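Local coordinates for N-acylhomoserine lactone dependent regulatory protein (Burkholderia cenocepacia, PDB 5L10) that probably binds DNA as a LuxR-type transcription regulator dependent on N-acylhomoserine lactones, and is represented here by its autoinducer-binding domain, at residues C41-R46 with H158-Y163; Y116-G121 with A151-L156. One frame throughout, in Å; residues are numbered along the deposited sequence.

Interaction 1. Residues C41-R46 with H158-Y163; sequences CVYGLR and HAAHAY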
# COMPACT_ATOMS: atom_id res chain seq x y z
N CYS A 41 6.69 -7.68 -14.77
CA CYS A 41 6.12 -7.48 -13.45
C CYS A 41 6.68 -8.56 -12.53
O CYS A 41 6.44 -9.75 -12.75
CB CYS A 41 4.59 -7.54 -13.49
SG CYS A 41 3.82 -7.58 -11.87
N VAL A 42 7.43 -8.14 -11.51
CA VAL A 42 8.15 -9.06 -10.64
C VAL A 42 7.80 -8.73 -9.20
O VAL A 42 7.71 -7.55 -8.83
CB VAL A 42 9.68 -8.97 -10.85
CG1 VAL A 42 10.40 -10.05 -10.07
CG2 VAL A 42 10.02 -9.04 -12.33
N TYR A 43 7.61 -9.77 -8.38
CA TYR A 43 7.39 -9.58 -6.95
C TYR A 43 8.38 -10.43 -6.17
O TYR A 43 8.57 -11.61 -6.47
CB TYR A 43 5.96 -9.95 -6.54
CG TYR A 43 5.60 -9.35 -5.20
CD1 TYR A 43 5.22 -8.02 -5.10
CD2 TYR A 43 5.66 -10.11 -4.03
CE1 TYR A 43 4.90 -7.46 -3.88
CE2 TYR A 43 5.35 -9.55 -2.80
CZ TYR A 43 4.96 -8.23 -2.73
OH TYR A 43 4.64 -7.66 -1.52
N GLY A 44 8.99 -9.82 -5.16
CA GLY A 44 9.93 -10.53 -4.32
C GLY A 44 9.60 -10.46 -2.84
O GLY A 44 9.38 -9.37 -2.30
N LEU A 45 9.57 -11.60 -2.18
CA LEU A 45 9.31 -11.68 -0.74
C LEU A 45 10.61 -12.04 -0.04
O LEU A 45 11.13 -13.15 -0.21
CB LEU A 45 8.21 -12.69 -0.44
CG LEU A 45 7.89 -12.91 1.04
CD1 LEU A 45 7.42 -11.61 1.70
CD2 LEU A 45 6.84 -14.00 1.21
N ARG A 46 11.16 -11.10 0.72
CA ARG A 46 12.38 -11.32 1.49
C ARG A 46 12.01 -11.44 2.96
O ARG A 46 11.44 -10.51 3.54
CB ARG A 46 13.40 -10.20 1.28
CG ARG A 46 14.80 -10.58 1.70
CD ARG A 46 15.77 -9.41 1.59
NE ARG A 46 15.49 -8.38 2.59
CZ ARG A 46 16.36 -7.46 2.98
NH1 ARG A 46 16.02 -6.56 3.89
NH2 ARG A 46 17.59 -7.44 2.46
N HIS A 158 -0.38 -1.43 -3.57
CA HIS A 158 -1.23 -1.87 -2.47
C HIS A 158 -1.79 -3.26 -2.75
O HIS A 158 -1.88 -4.09 -1.85
CB HIS A 158 -2.36 -0.86 -2.24
CG HIS A 158 -3.47 -1.38 -1.38
ND1 HIS A 158 -4.45 -2.22 -1.87
CD2 HIS A 158 -3.77 -1.17 -0.08
CE1 HIS A 158 -5.30 -2.51 -0.90
NE2 HIS A 158 -4.91 -1.88 0.20
N ALA A 159 -2.18 -3.51 -4.00
CA ALA A 159 -2.78 -4.80 -4.35
C ALA A 159 -1.78 -5.93 -4.19
O ALA A 159 -2.13 -7.02 -3.71
CB ALA A 159 -3.31 -4.76 -5.78
N ALA A 160 -0.53 -5.71 -4.59
CA ALA A 160 0.48 -6.76 -4.46
C ALA A 160 0.75 -7.07 -3.00
O ALA A 160 0.86 -8.24 -2.62
CB ALA A 160 1.77 -6.34 -5.18
N HIS A 161 0.85 -6.04 -2.17
CA HIS A 161 1.17 -6.25 -0.77
C HIS A 161 -0.01 -6.83 -0.01
O HIS A 161 0.19 -7.56 0.98
CB HIS A 161 1.62 -4.93 -0.15
CG HIS A 161 2.84 -4.35 -0.80
ND1 HIS A 161 3.86 -5.14 -1.30
CD2 HIS A 161 3.20 -3.07 -1.05
CE1 HIS A 161 4.79 -4.36 -1.82
NE2 HIS A 161 4.42 -3.10 -1.68
N ALA A 162 -1.24 -6.55 -0.44
CA ALA A 162 -2.42 -7.00 0.28
C ALA A 162 -2.94 -8.34 -0.22
O ALA A 162 -3.52 -9.10 0.57
CB ALA A 162 -3.53 -5.96 0.18
N TYR A 163 -2.75 -8.66 -1.50
CA TYR A 163 -3.33 -9.86 -2.08
C TYR A 163 -2.32 -10.91 -2.52
O TYR A 163 -2.67 -12.09 -2.59
CB TYR A 163 -4.21 -9.50 -3.29
CG TYR A 163 -5.42 -8.66 -2.94
CD1 TYR A 163 -6.63 -9.25 -2.60
CD2 TYR A 163 -5.34 -7.27 -2.94
CE1 TYR A 163 -7.73 -8.49 -2.29
CE2 TYR A 163 -6.44 -6.50 -2.62
CZ TYR A 163 -7.63 -7.11 -2.30
OH TYR A 163 -8.73 -6.35 -1.98
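Tyr-43 of the strand 41-46 meets Ala-160 and His-161 of the helix segment 158-163. Its hydroxyl forms the one hydrogen bond across the contact, Tyr-43 OH to His-161 ND1 at 2.6 Å. Either group could be the donor. The bond joins two ring edges: ND1 lies near the plane of the phenol, and the hydroxyl lies near the plane of the imidazole. The two rings touch by their edges, without stacking. Their planes are inclined at 56°. The ring centroids of Tyr-43 and His-161 are 5.7 Å apart. The second contact is apolar. The methyl CB of Ala-160 sits 3.6 Å from Tyr-43 CE1 and approaches the phenol obliquely.

The torsions explain the meeting. Tyr-43 holds CG anti to its own N (chi1 -162°), and the ring extends from the sheet to the helix. His-161 has CG anti to its carbonyl carbon (chi1 -60°), which carries the ring toward the strand. The turn of the ring then puts ND1 at the hydroxyl.

Further out, Leu-132 touches both Tyr-43 and Ala-160. Leu-164, Met-165 and Leu-168 of the same helix also pack on Tyr-43. On another side of the helix, His-158 meets His-120 of the second subunit. The arrangement is a long helix packed on an antiparallel sheet, as in the alpha-beta autoinducer-binding domain of LuxR-type regulators.

Interaction 2. Residues Y116-G121 with A151-L156; sequences YGWSHG and APCASL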
# COMPACT_ATOMS: atom_id res chain seq x y z
N TYR A 116 14.11 -0.03 -17.25
CA TYR A 116 13.46 1.15 -16.70
C TYR A 116 12.35 0.70 -15.76
O TYR A 116 11.30 0.23 -16.21
CB TYR A 116 12.92 2.04 -17.81
CG TYR A 116 13.86 2.12 -18.98
CD1 TYR A 116 15.08 2.78 -18.88
CD2 TYR A 116 13.54 1.51 -20.19
CE1 TYR A 116 15.95 2.84 -19.95
CE2 TYR A 116 14.41 1.57 -21.27
CZ TYR A 116 15.61 2.23 -21.14
OH TYR A 116 16.47 2.29 -22.21
N GLY A 117 12.59 0.84 -14.46
CA GLY A 117 11.80 0.16 -13.46
C GLY A 117 11.13 1.09 -12.47
O GLY A 117 11.60 2.21 -12.23
N TRP A 118 10.03 0.61 -11.90
CA TRP A 118 9.31 1.27 -10.81
C TRP A 118 9.18 0.22 -9.71
O TRP A 118 8.57 -0.83 -9.92
CB TRP A 118 7.94 1.75 -11.29
CG TRP A 118 7.11 2.49 -10.29
CD1 TRP A 118 6.99 3.85 -10.17
CD2 TRP A 118 6.27 1.92 -9.27
NE1 TRP A 118 6.13 4.16 -9.14
CE2 TRP A 118 5.68 3.00 -8.58
CE3 TRP A 118 5.97 0.62 -8.89
CZ2 TRP A 118 4.80 2.80 -7.51
CZ3 TRP A 118 5.09 0.42 -7.83
CH2 TRP A 118 4.52 1.51 -7.15
N SER A 119 9.79 0.49 -8.56
CA SER A 119 9.81 -0.49 -7.47
C SER A 119 9.29 0.12 -6.18
O SER A 119 9.64 1.25 -5.84
CB SER A 119 11.23 -1.03 -7.25
OG SER A 119 11.65 -1.84 -8.33
N HIS A 120 8.46 -0.64 -5.47
CA HIS A 120 7.95 -0.21 -4.17
C HIS A 120 7.95 -1.36 -3.18
O HIS A 120 7.53 -2.48 -3.51
CB HIS A 120 6.53 0.36 -4.28
CG HIS A 120 5.97 0.78 -2.96
ND1 HIS A 120 6.18 2.03 -2.42
CD2 HIS A 120 5.23 0.10 -2.04
CE1 HIS A 120 5.59 2.11 -1.24
NE2 HIS A 120 5.00 0.95 -1.00
N GLY A 121 8.41 -1.09 -1.96
CA GLY A 121 8.53 -2.09 -0.92
C GLY A 121 7.49 -1.94 0.17
O GLY A 121 7.08 -0.83 0.51
N ALA A 151 -0.75 7.41 -9.10
CA ALA A 151 -1.95 6.81 -8.52
C ALA A 151 -2.19 5.38 -9.01
O ALA A 151 -2.46 4.51 -8.17
CB ALA A 151 -3.15 7.71 -8.79
N PRO A 152 -2.14 5.07 -10.32
CA PRO A 152 -2.33 3.67 -10.72
C PRO A 152 -1.27 2.73 -10.17
O PRO A 152 -1.61 1.63 -9.71
CB PRO A 152 -2.30 3.74 -12.25
CG PRO A 152 -2.68 5.14 -12.57
CD PRO A 152 -2.06 5.96 -11.50
N CYS A 153 -0.00 3.13 -10.21
CA CYS A 153 1.05 2.27 -9.67
C CYS A 153 0.88 2.07 -8.18
O CYS A 153 1.12 0.97 -7.66
CB CYS A 153 2.42 2.85 -9.99
SG CYS A 153 2.91 2.63 -11.69
N ALA A 154 0.48 3.13 -7.46
CA ALA A 154 0.17 3.00 -6.04
C ALA A 154 -0.92 1.96 -5.82
O ALA A 154 -0.82 1.12 -4.92
CB ALA A 154 -0.28 4.36 -5.49
N SER A 155 -1.97 2.01 -6.64
CA SER A 155 -3.04 1.02 -6.57
C SER A 155 -2.48 -0.39 -6.70
O SER A 155 -2.74 -1.26 -5.86
CB SER A 155 -4.07 1.32 -7.65
OG SER A 155 -5.15 0.41 -7.58
N LEU A 156 -1.69 -0.64 -7.76
CA LEU A 156 -1.11 -1.97 -7.96
C LEU A 156 -0.20 -2.36 -6.81
O LEU A 156 -0.13 -3.54 -6.44
CB LEU A 156 -0.33 -2.00 -9.27
CG LEU A 156 -1.14 -2.21 -10.55
CD1 LEU A 156 -0.20 -2.33 -11.74
CD2 LEU A 156 -1.99 -3.45 -10.39
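Trp-118 of the strand 116-121 presents one face of its indole to Cys-153 of the helix segment 151-156. The contact has no hydrogen bond between its segments.

The first interaction is CH-pi. Cys-153 CB stands over the six-membered ring, 3.6 Å from its centroid and 21° off the normal. Cys-153 CB is set toward the rim, 3.4 Å from Trp-118 CZ2.

The second is sulfur-aromatic. Cys-153 SG lies above the five-membered ring, 4.2 Å from its centroid and only 9° off the normal. The cysteine thus spans both rings of the indole on the same face. Its SG is anti to the carbonyl carbon (chi1 -76°), which directs the sulfur along the indole toward the pyrrole side.

Backbone atoms of the helix also touch the indole. Cys-153 O approaches Trp-118 CH2 at 3.5 Å, and Ala-154 N lies 4.3 Å from Trp-118 CZ2, oblique to the ring.

Pro-91 and Ser-157, the latter from the same helix, touch Trp-118. Helix 3-16 packs its Leu-9 on Pro-152, Ser-155 and Leu-156. Ala-151 O bonds Ser-155 OG of the second subunit, and the reciprocal bond is weak; this helix therefore lies at the subunit interface. A strand tryptophan lying face-on to a helix cysteine joins helix 143-169 to the antiparallel strands of the autoinducer-binding domain, which has a GAF-like alpha-beta fold.

Overall arrangement
Both contacts are buried, and both join helix 143-169 to the same antiparallel sheet. Interaction 2 uses an earlier part of the helix and strand 116-123. Interaction 1 uses a later part and strand 40-46. Strand 129-136 lies between the two strands. The centres are about 10 Å apart, and the contacts touch where His-161 NE2 comes 3.3 Å from His-120 CD2. Their chemistry differs. In interaction 1 a polar bond lies beside a methyl contact, and His-161 is partly exposed. Interaction 2 is apolar and sulfur-aromatic, and all its touching residues are buried. The second subunit reaches both regions.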